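Local coordinates for protein alcohol oxidase (PDB 6F74) that binds FAD as a VAO-type flavoprotein and probably uses it to oxidise an alcohol or related substrate with molecular oxygen, at residues 326-329 against 330-334; 354-357 against 358-361; 445-448 against 449-452; 518-521 against 522-526. One frame throughout, in Å; residues are numbered along the deposited sequence.

All four contacts are local, and none closes a long loop. They follow one another along the chain without nesting or crossing. Contact 1 starts helix 328-346. Contact 2 follows at the end of strand 349-356, where the chain leaves the seven-stranded antiparallel sheet. Contact 3 starts helix 448-458, and contact 4 lies within helix 512-533. Contact 1 touches contact 2 and contact 3, which do not touch each other. Asn327 ND2 of contact 1 is hydrogen-bonded to Arg357 O of contact 2 at 3.0 Å. Arg452 NE of contact 3 forms a salt bridge with Asp332 OD1 of contact 1 at 2.6 Å. Contact 4 touches none; its nearest atoms are about 8 Å from those of contact 2.

Contact 1 of 4, residues 326-329 against 330-334; sequences ENKD and LLDAI
With chi1 at -171°, Lys328 carries its CG away from its own backbone N, and a bend at chi4 (-55°) turns NZ toward Asp332. Asp332 CG stands beside its backbone N (chi1 -70°), which sets its carboxylate near Lys328. The two side chains meet at an oblique angle. Lys328 NZ lies 2.8 Å from Asp332 OD2, a salt bridge whose hydrogen bond is weak. The other oxygen, OD1, is in a salt bridge with Arg452, so the carboxylate is shared between two cations. Asp329 OD1 is 4.4 Å from Asp332 OD2, and the nearby positive charges probably ease this like-charge approach. Asn327 holds the N-cap position, but its side chain makes no direct capping bond. Instead a water links its OD1 to the backbone of Leu330: it donates to Asn327 OD1 at 3.1 Å and accepts from Leu330 N at 2.9 Å. Asn327 ND2 bonds to Arg357 O outside the turn. The first helical backbone bonds include Leu331 N to Asn327 O at 3.1 Å. This is the start of helix 328-346. Leu331 packs on helix 448-458, Leu330 touches Ile318 of strand 311-320, and Ala333 meets Leu403 of strand 403-412.

Contact 2 of 4, residues 354-357 against 358-361; sequences FWFR and SFPG
One face of the Phe356 ring receives the edge of Phe359. CD1 of Phe359 stands 3.5 Å above the Phe356 plane, over the ring centre. The pair is edge-to-face, with centroids 4.5 Å apart and planes at 54°, so the rings are tilted well short of perpendicular. Phe359 CD1 comes within 3.6 Å of Phe356 CD1, and Phe359 CE1 reaches Phe356 CZ at 3.7 Å. The Phe359 ring has Pro360 CD over one face, toward the rim, and Gly361 O at its edge in the plane. Torsions set up the meeting: Phe356 CG sits opposite its carbonyl carbon (chi1 -72°), whereas Phe359 CG points away from its backbone N (chi1 -167°). Phe363 adds a third ring, edge-to-face with Phe356 and also meeting Phe359. Between the two phenylalanines, the polar side chains look elsewhere. Arg357 forms a salt bridge with Glu456, and Ser358 OG bonds to Pro462 O. Pro360 is the centre of an inverse gamma turn, closed by a weak bond from Gly361 N to Phe359 O. An edge-to-face aromatic pair and a gamma turn mark the exit from strand 349-356, in the antiparallel sheet that, as in VAO-type relatives, probably belongs to the substrate domain.

Contact 3 of 4, residues 445-448 against 449-452; sequences LTDY and NKVR
Asp447 OD1 caps the start of the helix by hydrogen bonds: it accepts from Asn449 N at 2.8 Å and from Lys450 N at 3.3 Å, both weakly. Asp447 is the N-cap, and its CG points away from its own backbone N (chi1 -174°), which brings the carboxylate to these first amides. The regular helical bond from Arg452 N to Tyr448 O is short and nearly straight, at 2.8 Å and 174°. A CH-pi contact comes next. Arg452 CB lies over one face of the Tyr448 ring, 4.1 Å from its centroid and offset toward the rim. The two side chains run side by side in the same direction, and the guanidinium plane is turned 82° from the ring. Tyr448 OH touches Arg452 CD at 3.5 Å. Without the ring, as with a serine here, the Arg452 stem would probably lose its cover and be freer to swing. The apolar contact is Leu445 CD2 against Val451 CG2 at 3.7 Å. The guanidinium of Arg452 forms salt bridges beyond the turn, through NE to Asp332 and NH1 to Glu456. The turn opens helix 448-458 against helix 328-346: Tyr448 packs on Asp332, Ala335 and Gln339, and Arg452 packs on Leu331.

Contact 4 of 4, residues 518-521 against 522-526; sequences VQHQ and VTHVK
Val518 CG1 faces Val522 CG2 loosely, at 4.4 Å, one helical turn along. Val518 O accepts from Val522 N in a regular helical bond. Gln519 makes the polar side-chain contact. A bend at chi2 (62°) turns its amide along the helix, and NE2 donates to Thr523 OG1 at 2.9 Å, tilted 23° out of the amide plane. Thr523 OG1 is also hydrogen-bonded to Asp545, so the hydroxyl links this helix to a neighbouring loop. A leucine here has no amide to donate, and Thr523 OG1 would probably be left with Asp545 but without its partner one turn back. The side chains of His520 and His524 cross at about a right angle, with their rings oblique to each other. His524 CB sits over one face of the His520 ring, 4.0 Å from its centroid, in a CH-pi contact. Thr523 CG2 covers the centre of one face of the His524 ring. Here helix 512-533 has a wider pi-type turn at 522-526. The widening centres on Gln521 O, which accepts twice. Lys526 N, five residues on, donates to it at 2.8 Å and 175°, while Val525 N comes from above the carbonyl plane at 3.2 Å. The Gln521 side chain runs alongside Val525, and its OE1 meets CG2 of that valine at 3.7 Å. From the end of the wide turn, Lys526 NZ hydrogen-bonds to Ser466 and Gln504.

Contact 1 of 4, residues 326-329 against 330-334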
# COMPACT_ATOMS: atom_id res chain seq x y z
N GLU A 326 -8.28 19.81 -24.10
CA GLU A 326 -8.95 18.53 -24.39
C GLU A 326 -7.94 17.36 -24.57
O GLU A 326 -8.22 16.24 -24.13
CB GLU A 326 -9.80 18.66 -25.65
CG GLU A 326 -10.65 17.43 -25.97
CD GLU A 326 -11.58 17.61 -27.13
OE1 GLU A 326 -11.99 18.79 -27.41
OE2 GLU A 326 -12.03 16.58 -27.69
N ASN A 327 -6.78 17.61 -25.21
CA ASN A 327 -5.77 16.60 -25.51
C ASN A 327 -6.37 15.32 -26.11
O ASN A 327 -6.03 14.21 -25.72
CB ASN A 327 -4.91 16.28 -24.26
CG ASN A 327 -3.52 16.91 -24.34
OD1 ASN A 327 -3.02 17.22 -25.39
ND2 ASN A 327 -2.87 17.04 -23.21
N LYS A 328 -7.23 15.53 -27.10
CA LYS A 328 -7.97 14.44 -27.71
C LYS A 328 -7.02 13.32 -28.23
O LYS A 328 -7.23 12.16 -27.89
CB LYS A 328 -8.87 14.96 -28.80
CG LYS A 328 -9.83 13.90 -29.32
CD LYS A 328 -10.63 14.40 -30.52
CE LYS A 328 -11.32 13.22 -31.21
NZ LYS A 328 -10.38 12.12 -31.61
N ASP A 329 -5.98 13.69 -28.99
CA ASP A 329 -5.09 12.68 -29.59
C ASP A 329 -4.27 11.88 -28.58
O ASP A 329 -4.12 10.68 -28.71
CB ASP A 329 -4.11 13.32 -30.59
CG ASP A 329 -4.80 13.99 -31.76
OD1 ASP A 329 -5.78 13.49 -32.32
OD2 ASP A 329 -4.32 15.06 -32.11
N LEU A 330 -3.74 12.57 -27.57
CA LEU A 330 -3.04 11.92 -26.46
C LEU A 330 -3.89 10.88 -25.78
O LEU A 330 -3.44 9.77 -25.48
CB LEU A 330 -2.56 12.95 -25.41
CG LEU A 330 -1.90 12.31 -24.17
CD1 LEU A 330 -0.65 11.52 -24.59
CD2 LEU A 330 -1.58 13.33 -23.12
N LEU A 331 -5.11 11.26 -25.48
CA LEU A 331 -6.02 10.36 -24.76
C LEU A 331 -6.51 9.24 -25.66
O LEU A 331 -6.73 8.15 -25.17
CB LEU A 331 -7.19 11.14 -24.13
CG LEU A 331 -6.90 12.17 -23.03
CD1 LEU A 331 -8.14 12.58 -22.26
CD2 LEU A 331 -5.86 11.70 -22.01
N ASP A 332 -6.65 9.48 -26.97
CA ASP A 332 -6.97 8.40 -27.92
C ASP A 332 -5.89 7.31 -27.81
O ASP A 332 -6.20 6.12 -27.70
CB ASP A 332 -7.03 8.90 -29.38
CG ASP A 332 -8.27 9.80 -29.67
OD1 ASP A 332 -9.10 10.04 -28.78
OD2 ASP A 332 -8.40 10.26 -30.81
N ALA A 333 -4.62 7.72 -27.83
CA ALA A 333 -3.49 6.81 -27.81
C ALA A 333 -3.38 6.08 -26.48
O ALA A 333 -3.01 4.93 -26.45
CB ALA A 333 -2.20 7.56 -28.12
N ILE A 334 -3.71 6.76 -25.38
CA ILE A 334 -3.71 6.15 -24.04
C ILE A 334 -4.81 5.09 -23.94
O ILE A 334 -4.59 4.00 -23.37
CB ILE A 334 -3.83 7.23 -22.94
CG1 ILE A 334 -2.51 8.01 -22.91
CG2 ILE A 334 -4.10 6.60 -21.58
CD1 ILE A 334 -2.47 9.21 -21.99
O HOH W 1 -3.50 15.42 -27.89

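Contact 2 of 4, residues 354-357 against 358-361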
# COMPACT_ATOMS: atom_id res chain seq x y z
N PHE A 354 2.36 6.00 -16.18
CA PHE A 354 1.95 7.23 -15.51
C PHE A 354 1.51 8.20 -16.58
O PHE A 354 2.20 8.33 -17.58
CB PHE A 354 3.14 7.86 -14.76
CG PHE A 354 3.69 6.99 -13.67
CD1 PHE A 354 4.63 5.99 -13.95
CD2 PHE A 354 3.29 7.16 -12.35
CE1 PHE A 354 5.15 5.18 -12.94
CE2 PHE A 354 3.81 6.35 -11.34
CZ PHE A 354 4.74 5.36 -11.63
N TRP A 355 0.43 8.92 -16.37
CA TRP A 355 -0.03 9.85 -17.39
C TRP A 355 -0.90 10.96 -16.82
O TRP A 355 -1.50 10.82 -15.73
CB TRP A 355 -0.74 9.12 -18.54
CG TRP A 355 -2.06 8.41 -18.21
CD1 TRP A 355 -2.21 7.13 -17.82
CD2 TRP A 355 -3.39 8.96 -18.31
NE1 TRP A 355 -3.55 6.83 -17.63
CE2 TRP A 355 -4.30 7.94 -17.94
CE3 TRP A 355 -3.90 10.21 -18.67
CZ2 TRP A 355 -5.67 8.14 -17.90
CZ3 TRP A 355 -5.28 10.41 -18.63
CH2 TRP A 355 -6.15 9.38 -18.25
N PHE A 356 -0.96 12.04 -17.58
CA PHE A 356 -1.60 13.28 -17.17
C PHE A 356 -2.23 13.89 -18.39
O PHE A 356 -1.55 14.06 -19.42
CB PHE A 356 -0.59 14.30 -16.59
CG PHE A 356 -0.07 13.93 -15.25
CD1 PHE A 356 -0.76 14.30 -14.11
CD2 PHE A 356 1.12 13.19 -15.12
CE1 PHE A 356 -0.30 13.93 -12.85
CE2 PHE A 356 1.57 12.83 -13.87
CZ PHE A 356 0.87 13.20 -12.73
N ARG A 357 -3.48 14.26 -18.28
CA ARG A 357 -4.13 15.11 -19.29
C ARG A 357 -3.56 16.51 -19.28
O ARG A 357 -3.39 17.14 -20.30
CB ARG A 357 -5.62 15.22 -19.03
CG ARG A 357 -6.31 15.71 -20.31
CD ARG A 357 -7.39 16.76 -20.11
NE ARG A 357 -8.65 16.15 -19.75
CZ ARG A 357 -9.61 15.80 -20.60
NH1 ARG A 357 -9.54 16.02 -21.91
NH2 ARG A 357 -10.69 15.22 -20.07
N SER A 358 -3.27 17.00 -18.09
CA SER A 358 -2.60 18.29 -17.91
C SER A 358 -1.78 18.20 -16.65
O SER A 358 -2.20 17.54 -15.70
CB SER A 358 -3.65 19.40 -17.76
OG SER A 358 -4.29 19.24 -16.50
N PHE A 359 -0.65 18.89 -16.65
CA PHE A 359 0.33 18.83 -15.55
C PHE A 359 0.85 20.23 -15.32
O PHE A 359 0.94 21.00 -16.26
CB PHE A 359 1.48 17.91 -15.97
CG PHE A 359 2.39 17.51 -14.86
CD1 PHE A 359 1.94 16.70 -13.84
CD2 PHE A 359 3.71 17.93 -14.84
CE1 PHE A 359 2.79 16.32 -12.81
CE2 PHE A 359 4.58 17.51 -13.82
CZ PHE A 359 4.11 16.71 -12.81
N PRO A 360 1.21 20.59 -14.07
CA PRO A 360 1.63 21.99 -13.89
C PRO A 360 3.07 22.27 -14.33
O PRO A 360 3.82 22.87 -13.60
CB PRO A 360 1.42 22.22 -12.38
CG PRO A 360 1.59 20.88 -11.78
CD PRO A 360 1.07 19.88 -12.79
N GLY A 361 3.42 21.92 -15.55
CA GLY A 361 4.77 22.07 -16.02
C GLY A 361 5.09 20.96 -16.99
O GLY A 361 4.26 20.13 -17.26

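Contact 3 of 4, residues 445-448 against 449-452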
# COMPACT_ATOMS: atom_id res chain seq x y z
N LEU A 445 -11.99 -4.34 -22.26
CA LEU A 445 -11.18 -3.47 -23.11
C LEU A 445 -11.30 -3.71 -24.60
O LEU A 445 -10.56 -3.13 -25.36
CB LEU A 445 -9.70 -3.64 -22.75
CG LEU A 445 -9.32 -3.31 -21.32
CD1 LEU A 445 -7.93 -3.90 -21.07
CD2 LEU A 445 -9.32 -1.81 -21.11
N THR A 446 -12.22 -4.55 -25.02
CA THR A 446 -12.32 -4.93 -26.41
C THR A 446 -13.05 -3.84 -27.20
O THR A 446 -12.80 -3.67 -28.40
CB THR A 446 -13.03 -6.28 -26.58
OG1 THR A 446 -14.38 -6.15 -26.15
CG2 THR A 446 -12.36 -7.40 -25.74
N ASP A 447 -13.93 -3.08 -26.54
CA ASP A 447 -14.62 -1.96 -27.20
C ASP A 447 -13.86 -0.66 -26.94
O ASP A 447 -13.91 -0.10 -25.86
CB ASP A 447 -16.07 -1.85 -26.71
CG ASP A 447 -16.88 -0.78 -27.49
OD1 ASP A 447 -16.32 0.30 -27.78
OD2 ASP A 447 -18.07 -1.02 -27.83
N TYR A 448 -13.17 -0.17 -27.96
CA TYR A 448 -12.43 1.07 -27.87
C TYR A 448 -13.24 2.24 -27.30
O TYR A 448 -12.71 3.04 -26.52
CB TYR A 448 -11.86 1.46 -29.23
CG TYR A 448 -11.34 2.88 -29.24
CD1 TYR A 448 -10.08 3.19 -28.71
CD2 TYR A 448 -12.13 3.95 -29.74
CE1 TYR A 448 -9.62 4.50 -28.69
CE2 TYR A 448 -11.66 5.25 -29.72
CZ TYR A 448 -10.42 5.52 -29.17
OH TYR A 448 -9.97 6.80 -29.17
N ASN A 449 -14.49 2.37 -27.70
CA ASN A 449 -15.28 3.54 -27.29
C ASN A 449 -15.52 3.55 -25.80
O ASN A 449 -15.41 4.60 -25.16
CB ASN A 449 -16.58 3.65 -28.09
CG ASN A 449 -16.35 4.07 -29.53
OD1 ASN A 449 -15.43 4.84 -29.80
ND2 ASN A 449 -17.19 3.58 -30.45
N LYS A 450 -15.80 2.38 -25.23
CA LYS A 450 -15.98 2.27 -23.77
C LYS A 450 -14.72 2.63 -22.99
O LYS A 450 -14.79 3.26 -21.92
CB LYS A 450 -16.46 0.88 -23.38
CG LYS A 450 -17.86 0.59 -23.84
CD LYS A 450 -18.33 -0.78 -23.44
CE LYS A 450 -19.67 -1.06 -24.09
NZ LYS A 450 -20.14 -2.40 -23.70
N VAL A 451 -13.59 2.24 -23.54
CA VAL A 451 -12.30 2.51 -22.93
C VAL A 451 -12.03 3.99 -23.01
O VAL A 451 -11.75 4.63 -22.01
CB VAL A 451 -11.19 1.69 -23.61
CG1 VAL A 451 -9.82 2.05 -23.09
CG2 VAL A 451 -11.44 0.21 -23.41
N ARG A 452 -12.13 4.53 -24.22
CA ARG A 452 -11.94 5.97 -24.45
C ARG A 452 -12.81 6.84 -23.54
O ARG A 452 -12.31 7.84 -22.99
CB ARG A 452 -12.19 6.31 -25.91
CG ARG A 452 -11.79 7.72 -26.34
CD ARG A 452 -10.34 8.07 -25.97
NE ARG A 452 -10.00 9.42 -26.41
CZ ARG A 452 -10.35 10.56 -25.80
NH1 ARG A 452 -11.08 10.56 -24.68
NH2 ARG A 452 -9.95 11.71 -26.33

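Contact 4 of 4, residues 518-521 against 522-526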
# COMPACT_ATOMS: atom_id res chain seq x y z
N VAL A 518 -13.38 16.85 -3.25
CA VAL A 518 -12.37 16.00 -3.89
C VAL A 518 -12.70 14.52 -3.72
O VAL A 518 -12.58 13.75 -4.66
CB VAL A 518 -10.95 16.30 -3.39
CG1 VAL A 518 -9.94 15.31 -3.96
CG2 VAL A 518 -10.56 17.72 -3.79
N GLN A 519 -13.11 14.11 -2.52
CA GLN A 519 -13.46 12.71 -2.26
C GLN A 519 -14.60 12.24 -3.16
O GLN A 519 -14.58 11.12 -3.67
CB GLN A 519 -13.85 12.48 -0.79
CG GLN A 519 -14.06 11.01 -0.44
CD GLN A 519 -12.78 10.21 -0.64
OE1 GLN A 519 -11.86 10.35 0.14
NE2 GLN A 519 -12.72 9.41 -1.71
N HIS A 520 -15.59 13.12 -3.36
CA HIS A 520 -16.70 12.87 -4.27
C HIS A 520 -16.27 12.71 -5.73
O HIS A 520 -16.81 11.85 -6.42
CB HIS A 520 -17.72 14.00 -4.20
CG HIS A 520 -18.91 13.79 -5.10
ND1 HIS A 520 -20.02 13.07 -4.71
CD2 HIS A 520 -19.13 14.15 -6.39
CE1 HIS A 520 -20.89 13.03 -5.70
NE2 HIS A 520 -20.37 13.66 -6.73
N GLN A 521 -15.35 13.54 -6.20
CA GLN A 521 -14.81 13.36 -7.54
C GLN A 521 -14.11 12.01 -7.67
O GLN A 521 -14.33 11.30 -8.63
CB GLN A 521 -13.84 14.48 -7.91
CG GLN A 521 -14.48 15.88 -8.08
CD GLN A 521 -15.58 15.93 -9.11
OE1 GLN A 521 -15.35 15.63 -10.27
NE2 GLN A 521 -16.79 16.28 -8.69
N VAL A 522 -13.27 11.65 -6.69
CA VAL A 522 -12.54 10.40 -6.73
C VAL A 522 -13.46 9.19 -6.66
O VAL A 522 -13.35 8.28 -7.49
CB VAL A 522 -11.47 10.33 -5.64
CG1 VAL A 522 -10.76 8.97 -5.63
CG2 VAL A 522 -10.42 11.42 -5.90
N THR A 523 -14.39 9.19 -5.71
CA THR A 523 -15.27 8.04 -5.51
C THR A 523 -16.37 7.93 -6.57
O THR A 523 -16.54 6.86 -7.18
CB THR A 523 -15.92 8.06 -4.09
OG1 THR A 523 -14.91 7.98 -3.07
CG2 THR A 523 -16.90 6.86 -3.94
N HIS A 524 -17.12 9.02 -6.79
CA HIS A 524 -18.35 8.98 -7.59
C HIS A 524 -18.26 9.48 -9.02
O HIS A 524 -19.23 9.32 -9.75
CB HIS A 524 -19.48 9.76 -6.87
CG HIS A 524 -19.83 9.18 -5.53
ND1 HIS A 524 -20.45 7.95 -5.39
CD2 HIS A 524 -19.63 9.64 -4.28
CE1 HIS A 524 -20.64 7.69 -4.11
NE2 HIS A 524 -20.14 8.70 -3.41
N VAL A 525 -17.15 10.11 -9.41
CA VAL A 525 -16.86 10.44 -10.82
C VAL A 525 -15.76 9.50 -11.35
O VAL A 525 -16.00 8.70 -12.27
CB VAL A 525 -16.52 11.94 -11.00
CG1 VAL A 525 -16.21 12.25 -12.45
CG2 VAL A 525 -17.70 12.81 -10.54
N LYS A 526 -14.58 9.55 -10.75
CA LYS A 526 -13.45 8.71 -11.21
C LYS A 526 -13.75 7.21 -10.99
O LYS A 526 -13.82 6.45 -11.94
CB LYS A 526 -12.14 9.14 -10.56
CG LYS A 526 -11.49 10.35 -11.21
CD LYS A 526 -10.41 10.99 -10.37
CE LYS A 526 -9.52 11.91 -11.20
NZ LYS A 526 -10.18 13.19 -11.59